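Local coordinates for ribose 5-phosphate isomerase RpiB (PDB 4EGS), which probably dephosphorylates protein phosphotyrosine through this N-terminal domain, within a longer protein that also carries a region of the LacAB/RpiB sugar isomerase family, at residues Phe39-Thr42 / Cys46-Pro49; Ser48-Gly53 / Glu87-Glu92; Ala71-Pro76 / Phe121-Ser126; Lys91-Asp96 / Lys164-Leu169. All blocks are in the same frame, centred on the assembly; numbering follows the deposited sequence.

Interaction 1. Residues Phe39-Thr42 / Cys46-Pro49; sequences FVCT and CRSP. With BCT (bicarbonate ion), chain C.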
# COMPACT_ATOMS: atom_id res chain seq x y z
N PHE A 39 6.01 -13.71 -1.90
CA PHE A 39 7.21 -14.16 -1.21
C PHE A 39 7.85 -15.33 -1.96
O PHE A 39 7.16 -16.27 -2.35
CB PHE A 39 6.90 -14.56 0.24
CG PHE A 39 6.40 -13.43 1.09
CD1 PHE A 39 7.26 -12.41 1.48
CD2 PHE A 39 5.08 -13.38 1.50
CE1 PHE A 39 6.80 -11.37 2.27
CE2 PHE A 39 4.62 -12.34 2.28
CZ PHE A 39 5.48 -11.34 2.67
N VAL A 40 9.16 -15.27 -2.15
CA VAL A 40 9.85 -16.28 -2.95
C VAL A 40 10.87 -17.09 -2.15
O VAL A 40 11.78 -16.55 -1.53
CB VAL A 40 10.51 -15.67 -4.20
CG1 VAL A 40 11.48 -16.66 -4.83
CG2 VAL A 40 9.45 -15.24 -5.19
N CYS A 41 10.69 -18.41 -2.19
CA CYS A 41 11.58 -19.35 -1.54
C CYS A 41 12.36 -20.10 -2.61
O CYS A 41 12.27 -19.78 -3.80
CB CYS A 41 10.76 -20.36 -0.74
SG CYS A 41 11.17 -20.48 0.99
N THR A 42 13.11 -21.11 -2.19
CA THR A 42 13.70 -22.05 -3.14
C THR A 42 12.71 -23.16 -3.43
O THR A 42 12.44 -23.47 -4.59
CB THR A 42 15.02 -22.65 -2.61
OG1 THR A 42 16.06 -21.67 -2.66
CG2 THR A 42 15.42 -23.85 -3.45
N CYS A 46 9.34 -23.72 3.65
CA CYS A 46 9.66 -23.18 4.97
C CYS A 46 9.39 -21.68 5.13
O CYS A 46 8.37 -21.29 5.70
CB CYS A 46 11.11 -23.52 5.35
SG CYS A 46 11.41 -25.30 5.55
N ARG A 47 10.29 -20.84 4.62
CA ARG A 47 10.20 -19.40 4.87
C ARG A 47 9.01 -18.72 4.18
O ARG A 47 8.25 -18.01 4.83
CB ARG A 47 11.49 -18.69 4.43
CG ARG A 47 12.76 -19.47 4.61
CD ARG A 47 13.53 -19.46 3.31
NE ARG A 47 14.98 -19.42 3.49
CZ ARG A 47 15.85 -19.78 2.55
NH1 ARG A 47 15.42 -20.23 1.38
NH2 ARG A 47 17.15 -19.71 2.79
N SER A 48 8.89 -18.92 2.88
CA SER A 48 7.80 -18.31 2.11
C SER A 48 6.39 -18.62 2.64
O SER A 48 5.57 -17.71 2.72
CB SER A 48 7.91 -18.65 0.61
OG SER A 48 8.88 -17.83 -0.02
N PRO A 49 6.11 -19.89 2.99
CA PRO A 49 4.80 -20.12 3.61
C PRO A 49 4.67 -19.41 4.95
O PRO A 49 3.59 -18.94 5.30
CB PRO A 49 4.78 -21.64 3.83
CG PRO A 49 5.72 -22.18 2.82
CD PRO A 49 6.81 -21.16 2.71
C BCT C . 13.61 -23.18 1.54
O1 BCT C . 13.69 -22.54 2.76
O2 BCT C . 14.10 -22.43 0.49
O3 BCT C . 12.39 -23.76 1.28
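The phosphate-binding P-loop of low molecular weight tyrosine phosphatases, with its signature cysteine and arginine separated by five residues, brings C41 and R47 together between the end of strand 36-41 and the start of helix 47-61, within a beta-alpha-beta unit. SG of C41, the predicted nucleophile, receives the backbone N-H of S48 in an almost straight bond, N to SG 3.3 Å with an angle of 168°. The sulfur thus sits at the N-terminal end of the helix. R47 passes alongside it, its CD 3.5 Å from C41 SG, and bends at chi2 (129°) and chi3, which carries its guanidinium round a bicarbonate ion. O1 of the ion lies over one guanidinium face, while C41 SG lies near the guanidinium plane, at its edge. Bicarbonate O2 is 2.7 Å from R47 NH1. The same O2 accepts the backbone N-H of T42, N to O2 3.1 Å. Although probably acquired during crystallisation, the ion occupies a pocket consistent with phosphate binding in this family; D153, the predicted proton donor, completes it beside R47. With an alanine in place of R47, the anion would probably lose the guanidinium neighbour of O1 and O2, and a gap would open beside the sulfur. S48 OG packs against C41, 3.2 Å from C41 CB; it is also 2.9 Å from C41 N, but there the N-H is badly aimed for a hydrogen bond.

Interaction 2. Residues Ser48-Gly53 / Glu87-Glu92; sequences SPMAEG and EVLKKE
M50 and L89 form the heart of a small, wholly apolar contact between helix 47-61 and helix 83-93, buried within the domain. The backbones come closest at these two residues, 7.2 Å from CA to CA. L89 reaches forward with both methyls: CD2 rests 3.6 Å from M50 CA, and CD1 lies 3.6 Å from M50 CE. The thioether chain runs obliquely past the leucine. Its last bend, chi3 at 70°, turns CE back toward helix 83-93, where it also meets V88 CG1 at 3.9 Å; M50 and V88 lie nearly at right angles. In the alpha/beta fold of this phosphatase domain, helix 47-61 is the connection between parallel strands 36-41 and 67-72. Its S48, A51 and E52 face F39 of the first strand, whereas the M50 side chain packs against helices 83-93 and 159-179, touching T165 and A166 of the latter. G53 has no side chain, and a beta carbon there would be tight against L89 CD2 and crowded by P49 O. Away from this apolar patch, on the exposed side of helix 83-93, K91 NZ makes a long, weak salt bridge to E87 OE1 (NZ to OE1 3.4 Å).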
# COMPACT_ATOMS: atom_id res chain seq x y z
N SER A 48 8.89 -18.92 2.88
CA SER A 48 7.80 -18.31 2.11
C SER A 48 6.39 -18.62 2.64
O SER A 48 5.57 -17.71 2.72
CB SER A 48 7.91 -18.65 0.61
OG SER A 48 8.88 -17.83 -0.02
N PRO A 49 6.11 -19.89 2.99
CA PRO A 49 4.80 -20.12 3.61
C PRO A 49 4.67 -19.41 4.95
O PRO A 49 3.59 -18.94 5.30
CB PRO A 49 4.78 -21.64 3.83
CG PRO A 49 5.72 -22.18 2.82
CD PRO A 49 6.81 -21.16 2.71
N MET A 50 5.78 -19.32 5.69
CA MET A 50 5.80 -18.62 6.97
C MET A 50 5.65 -17.12 6.78
O MET A 50 4.84 -16.47 7.45
CB MET A 50 7.08 -18.94 7.75
CG MET A 50 7.11 -20.33 8.36
SD MET A 50 8.75 -20.81 8.96
CE MET A 50 8.94 -19.74 10.38
N ALA A 51 6.45 -16.56 5.87
CA ALA A 51 6.39 -15.14 5.57
C ALA A 51 5.00 -14.75 5.08
O ALA A 51 4.48 -13.70 5.45
CB ALA A 51 7.44 -14.77 4.53
N GLU A 52 4.41 -15.60 4.25
CA GLU A 52 3.05 -15.39 3.76
C GLU A 52 2.04 -15.50 4.89
O GLU A 52 1.09 -14.72 4.98
CB GLU A 52 2.72 -16.41 2.68
CG GLU A 52 1.27 -16.43 2.25
CD GLU A 52 0.92 -17.66 1.45
OE1 GLU A 52 -0.25 -17.77 1.00
OE2 GLU A 52 1.80 -18.52 1.26
N GLY A 53 2.25 -16.49 5.76
CA GLY A 53 1.33 -16.78 6.84
C GLY A 53 1.13 -15.65 7.83
O GLY A 53 0.00 -15.20 8.05
N GLU A 87 4.15 -25.83 13.10
CA GLU A 87 3.99 -25.85 14.55
C GLU A 87 4.59 -24.62 15.21
O GLU A 87 4.07 -24.14 16.22
CB GLU A 87 4.56 -27.14 15.16
CG GLU A 87 6.07 -27.26 15.15
CD GLU A 87 6.56 -28.49 15.90
OE1 GLU A 87 6.14 -28.69 17.06
OE2 GLU A 87 7.36 -29.26 15.33
N VAL A 88 5.67 -24.09 14.65
CA VAL A 88 6.28 -22.89 15.21
C VAL A 88 5.39 -21.67 14.97
O VAL A 88 5.39 -20.73 15.76
CB VAL A 88 7.71 -22.63 14.66
CG1 VAL A 88 7.68 -22.18 13.21
CG2 VAL A 88 8.43 -21.60 15.51
N LEU A 89 4.62 -21.70 13.89
CA LEU A 89 3.72 -20.60 13.58
C LEU A 89 2.43 -20.75 14.37
O LEU A 89 1.76 -19.76 14.66
CB LEU A 89 3.43 -20.55 12.08
CG LEU A 89 4.06 -19.38 11.33
CD1 LEU A 89 5.55 -19.29 11.61
CD2 LEU A 89 3.80 -19.52 9.84
N LYS A 90 2.09 -21.99 14.72
CA LYS A 90 0.86 -22.29 15.43
C LYS A 90 1.02 -21.91 16.91
O LYS A 90 0.18 -21.22 17.48
CB LYS A 90 0.52 -23.78 15.28
CG LYS A 90 -0.95 -24.15 15.34
CD LYS A 90 -1.68 -23.70 14.11
CE LYS A 90 -2.92 -24.51 13.87
NZ LYS A 90 -3.83 -24.28 15.01
N LYS A 91 2.12 -22.35 17.50
CA LYS A 91 2.38 -22.11 18.92
C LYS A 91 2.67 -20.64 19.19
O LYS A 91 2.08 -20.03 20.08
CB LYS A 91 3.55 -22.97 19.41
CG LYS A 91 3.33 -24.46 19.28
CD LYS A 91 4.30 -25.26 20.14
CE LYS A 91 5.74 -25.05 19.72
NZ LYS A 91 6.01 -25.58 18.36
N GLU A 92 3.57 -20.06 18.40
CA GLU A 92 4.06 -18.72 18.68
C GLU A 92 3.10 -17.60 18.28
O GLU A 92 2.91 -16.65 19.04
CB GLU A 92 5.43 -18.49 18.02
CG GLU A 92 6.49 -19.52 18.38
CD GLU A 92 6.72 -19.65 19.87
OE1 GLU A 92 6.74 -18.61 20.56
OE2 GLU A 92 6.87 -20.79 20.35

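Interaction 3. Residues Ala71-Pro76 / Phe121-Ser126; sequences AGVFAP and FSHKRS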
# COMPACT_ATOMS: atom_id res chain seq x y z
N ALA A 71 5.86 -18.87 -3.48
CA ALA A 71 6.33 -19.68 -4.59
C ALA A 71 7.80 -20.04 -4.37
O ALA A 71 8.50 -19.38 -3.61
CB ALA A 71 6.16 -18.94 -5.91
N GLY A 72 8.26 -21.09 -5.05
CA GLY A 72 9.65 -21.50 -4.97
C GLY A 72 10.31 -21.48 -6.34
O GLY A 72 9.65 -21.72 -7.35
N VAL A 73 11.60 -21.18 -6.37
CA VAL A 73 12.34 -21.14 -7.62
C VAL A 73 12.52 -22.54 -8.21
O VAL A 73 12.67 -22.70 -9.42
CB VAL A 73 13.73 -20.46 -7.47
CG1 VAL A 73 13.57 -19.05 -6.92
CG2 VAL A 73 14.63 -21.28 -6.56
N PHE A 74 12.50 -23.54 -7.34
CA PHE A 74 12.62 -24.93 -7.77
C PHE A 74 11.85 -25.84 -6.82
O PHE A 74 12.41 -26.80 -6.27
CB PHE A 74 14.09 -25.35 -7.87
CG PHE A 74 14.32 -26.49 -8.82
CD1 PHE A 74 14.68 -27.74 -8.36
CD2 PHE A 74 14.16 -26.31 -10.19
CE1 PHE A 74 14.90 -28.79 -9.23
CE2 PHE A 74 14.37 -27.35 -11.07
CZ PHE A 74 14.74 -28.59 -10.59
N ALA A 75 10.58 -25.54 -6.64
CA ALA A 75 9.72 -26.26 -5.70
C ALA A 75 9.11 -27.52 -6.32
O ALA A 75 8.73 -27.52 -7.49
CB ALA A 75 8.62 -25.35 -5.20
N PRO A 76 9.03 -28.60 -5.52
CA PRO A 76 8.25 -29.78 -5.90
C PRO A 76 6.79 -29.59 -5.50
O PRO A 76 6.49 -29.46 -4.32
CB PRO A 76 8.90 -30.89 -5.08
CG PRO A 76 9.44 -30.21 -3.87
CD PRO A 76 9.81 -28.81 -4.29
N PHE A 121 19.18 -13.30 -1.49
CA PHE A 121 19.68 -12.64 -2.69
C PHE A 121 19.80 -13.64 -3.84
O PHE A 121 19.77 -13.26 -5.01
CB PHE A 121 21.05 -12.00 -2.42
CG PHE A 121 21.18 -10.60 -2.94
CD1 PHE A 121 20.44 -9.57 -2.37
CD2 PHE A 121 22.04 -10.31 -3.98
CE1 PHE A 121 20.56 -8.28 -2.85
CE2 PHE A 121 22.16 -9.02 -4.46
CZ PHE A 121 21.42 -8.00 -3.89
N SER A 122 19.92 -14.92 -3.49
CA SER A 122 19.98 -15.99 -4.47
C SER A 122 18.66 -16.10 -5.23
O SER A 122 18.65 -16.21 -6.45
CB SER A 122 20.30 -17.32 -3.79
OG SER A 122 19.27 -17.70 -2.89
N HIS A 123 17.56 -16.08 -4.49
CA HIS A 123 16.23 -16.16 -5.08
C HIS A 123 15.97 -14.93 -5.93
O HIS A 123 15.37 -15.02 -7.01
CB HIS A 123 15.16 -16.29 -4.00
CG HIS A 123 15.44 -17.35 -2.99
ND1 HIS A 123 15.61 -17.08 -1.65
CD2 HIS A 123 15.58 -18.70 -3.12
CE1 HIS A 123 15.84 -18.21 -0.99
NE2 HIS A 123 15.83 -19.20 -1.86
N LYS A 124 16.42 -13.77 -5.45
CA LYS A 124 16.27 -12.52 -6.18
C LYS A 124 17.01 -12.56 -7.51
O LYS A 124 16.45 -12.25 -8.56
CB LYS A 124 16.77 -11.34 -5.34
CG LYS A 124 16.84 -10.04 -6.12
CD LYS A 124 17.53 -8.95 -5.31
CE LYS A 124 17.72 -7.69 -6.15
NZ LYS A 124 18.46 -6.64 -5.41
N ARG A 125 18.28 -12.94 -7.46
CA ARG A 125 19.12 -13.00 -8.65
C ARG A 125 18.57 -13.98 -9.69
O ARG A 125 18.53 -13.66 -10.88
CB ARG A 125 20.56 -13.37 -8.31
CG ARG A 125 21.40 -13.67 -9.53
CD ARG A 125 22.89 -13.64 -9.25
NE ARG A 125 23.66 -13.59 -10.49
CZ ARG A 125 23.95 -12.47 -11.14
NH1 ARG A 125 23.55 -11.30 -10.66
NH2 ARG A 125 24.65 -12.51 -12.26
N SER A 126 18.17 -15.16 -9.24
CA SER A 126 17.60 -16.18 -10.11
C SER A 126 16.41 -15.63 -10.90
O SER A 126 16.28 -15.88 -12.10
CB SER A 126 17.16 -17.40 -9.30
OG SER A 126 16.49 -18.34 -10.12
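The imidazole of H123 meets V73 obliquely, neither squarely over a face nor in line with an edge: V73 CG1 stands 4.3 Å from H123 CD2. One face of the ring carries S122 OG, 3.7 Å above the plane and over the centre of the ring. On the far side of the helix, the phenyl ring of F121 has K124 CD 4.0 Å above one face, displaced toward the rim. CG of H123 lies beside its backbone N, chi1 -50°, which lets the ring come nearer to V73 than its beta carbon direction suggests. A second approach, equally loose, brings S126 OG, one turn along, within 4.4 Å of V73 CB, so the valine rests against two successive turns of the helix. Here the loop leaving strand 67-72, an outermost strand of the four-stranded parallel sheet, meets helix 121-130, which follows strand 115-118; strand 36-41 lies between these two strands in the sheet. V73 also touches V40 and T42, and its backbone bonds to that of C41. NE2 of H123 is hydrogen-bonded to T42 OG1, next to the predicted nucleophile, while ND1 makes a weak bond with A120 N just ahead of the helix. The H123 side chain also lies close to R47 and, at its nearest atoms, about 4 Å from the bound bicarbonate.

Interaction 4. Residues Lys91-Asp96 / Lys164-Leu169; sequences KEYGID and KTAEEL
Y93 points its ring edge-on at helix 159-179, so that A166 CB lies in the ring plane, 3.6 Å from Y93 CE1. The methyl therefore meets the rim of the aromatic system and not its pi face. One ring face is occupied from within its own segment, by E92 CB 3.8 Å above the plane of the Y93 ring and offset toward the rim. The phenol end goes further, coming up against the backbone of the opposing helix: Y93 OH is 3.3 Å from E167 CA, and the CG methylene of E167 lies 3.7 Å from Y93 OH. E167 runs extended beyond CG along the surface. With CG of Y93 anti to its carbonyl carbon (chi1 -53°), the ring extends from the last part of helix 83-93 toward the C-terminal helix, which falls in a predicted coiled-coil region. Directly after Y93, G94 leaves the helical conformation with a phi of 76°, and the chain turns back so that I95 bonds to the backbone of L89. A166, more deeply buried, also touches L89, while Y93 also reaches S170. Replacing Y93 by an alanine would probably strip the ring-edge packing from one side of A166 CB and leave a gap beside E167. Y93 OH lies 3.3 Å from A166 O, a carbonyl that already accepts a bond from S170 OG. The E92 and E167 carboxylates, 6.3 Å apart between their OE1 atoms, may repel slightly; the attraction across this contact comes largely from the ring edge against the A166 methyl and the phenol end against the E167 backbone and methylene.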
# COMPACT_ATOMS: atom_id res chain seq x y z
N LYS A 91 2.12 -22.35 17.50
CA LYS A 91 2.38 -22.11 18.92
C LYS A 91 2.67 -20.64 19.19
O LYS A 91 2.08 -20.03 20.08
CB LYS A 91 3.55 -22.97 19.41
CG LYS A 91 3.33 -24.46 19.28
CD LYS A 91 4.30 -25.26 20.14
CE LYS A 91 5.74 -25.05 19.72
NZ LYS A 91 6.01 -25.58 18.36
N GLU A 92 3.57 -20.06 18.40
CA GLU A 92 4.06 -18.72 18.68
C GLU A 92 3.10 -17.60 18.28
O GLU A 92 2.91 -16.65 19.04
CB GLU A 92 5.43 -18.49 18.02
CG GLU A 92 6.49 -19.52 18.38
CD GLU A 92 6.72 -19.65 19.87
OE1 GLU A 92 6.74 -18.61 20.56
OE2 GLU A 92 6.87 -20.79 20.35
N TYR A 93 2.48 -17.71 17.11
CA TYR A 93 1.68 -16.61 16.58
C TYR A 93 0.20 -16.94 16.38
O TYR A 93 -0.60 -16.06 16.08
CB TYR A 93 2.29 -16.08 15.28
CG TYR A 93 3.75 -15.72 15.41
CD1 TYR A 93 4.73 -16.52 14.84
CD2 TYR A 93 4.15 -14.60 16.11
CE1 TYR A 93 6.07 -16.20 14.95
CE2 TYR A 93 5.49 -14.27 16.24
CZ TYR A 93 6.44 -15.07 15.65
OH TYR A 93 7.78 -14.76 15.77
N GLY A 94 -0.16 -18.21 16.55
CA GLY A 94 -1.55 -18.62 16.44
C GLY A 94 -2.07 -18.70 15.02
O GLY A 94 -3.28 -18.81 14.80
N ILE A 95 -1.16 -18.65 14.05
CA ILE A 95 -1.54 -18.82 12.65
C ILE A 95 -1.33 -20.28 12.25
O ILE A 95 -0.52 -20.98 12.85
CB ILE A 95 -0.77 -17.87 11.71
CG1 ILE A 95 -1.56 -17.63 10.43
CG2 ILE A 95 0.61 -18.42 11.41
CD1 ILE A 95 -2.95 -17.09 10.67
N ASP A 96 -2.07 -20.74 11.24
CA ASP A 96 -2.10 -22.15 10.91
C ASP A 96 -1.16 -22.56 9.77
O ASP A 96 -0.24 -23.35 9.99
CB ASP A 96 -3.53 -22.59 10.57
CG ASP A 96 -3.72 -24.09 10.66
OD1 ASP A 96 -2.70 -24.81 10.76
OD2 ASP A 96 -4.88 -24.55 10.63
N LYS A 164 13.56 -18.68 15.60
CA LYS A 164 14.36 -17.50 15.32
C LYS A 164 14.04 -16.93 13.94
O LYS A 164 13.97 -15.71 13.76
CB LYS A 164 15.85 -17.83 15.42
CG LYS A 164 16.78 -16.68 15.08
CD LYS A 164 16.67 -15.55 16.09
CE LYS A 164 17.08 -16.01 17.48
NZ LYS A 164 18.52 -16.38 17.55
N THR A 165 13.83 -17.81 12.97
CA THR A 165 13.47 -17.41 11.61
C THR A 165 12.08 -16.78 11.58
O THR A 165 11.83 -15.82 10.85
CB THR A 165 13.57 -18.60 10.63
OG1 THR A 165 14.75 -18.46 9.83
CG2 THR A 165 12.36 -18.68 9.71
N ALA A 166 11.18 -17.32 12.40
CA ALA A 166 9.83 -16.78 12.52
C ALA A 166 9.83 -15.37 13.11
O ALA A 166 9.05 -14.52 12.69
CB ALA A 166 8.95 -17.72 13.35
N GLU A 167 10.70 -15.14 14.09
CA GLU A 167 10.81 -13.83 14.73
C GLU A 167 11.33 -12.78 13.75
O GLU A 167 10.79 -11.68 13.66
CB GLU A 167 11.73 -13.92 15.94
CG GLU A 167 11.30 -14.90 17.01
CD GLU A 167 12.46 -15.31 17.88
OE1 GLU A 167 12.25 -16.05 18.87
OE2 GLU A 167 13.59 -14.90 17.57
N GLU A 168 12.39 -13.13 13.02
CA GLU A 168 12.96 -12.22 12.04
C GLU A 168 11.93 -11.85 10.98
O GLU A 168 11.77 -10.69 10.64
CB GLU A 168 14.21 -12.82 11.38
CG GLU A 168 14.77 -11.97 10.24
CD GLU A 168 16.15 -12.40 9.80
OE1 GLU A 168 16.92 -12.92 10.63
OE2 GLU A 168 16.48 -12.21 8.61
N LEU A 169 11.22 -12.86 10.48
CA LEU A 169 10.17 -12.66 9.49
C LEU A 169 9.07 -11.75 10.02
O LEU A 169 8.61 -10.85 9.32
CB LEU A 169 9.58 -14.01 9.06
CG LEU A 169 9.78 -14.41 7.60
CD1 LEU A 169 11.14 -13.98 7.09
CD2 LEU A 169 9.61 -15.92 7.45

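Overall arrangement
Interactions 1 and 2 are buried; interactions 3 and 4 are only partly buried and lie on opposite sides of the chain's centre, about 22 Å apart between centres. Interaction 1 is the polar, anion-binding hub, and interaction 3 adjoins it through the T42 to H123 bond and through F74 N, which meets T42 O. Interaction 2 continues interaction 1 along helix 47-61, sharing S48 and P49, but its chemistry is aliphatic. Interaction 4 shares K91 and E92 with it and joins the same helix 83-93 to helix 159-179, mixing an aromatic edge with backbone. L169 CD2 packs on R47 O and A51 N, linking helix 159-179 back to the active-site helix.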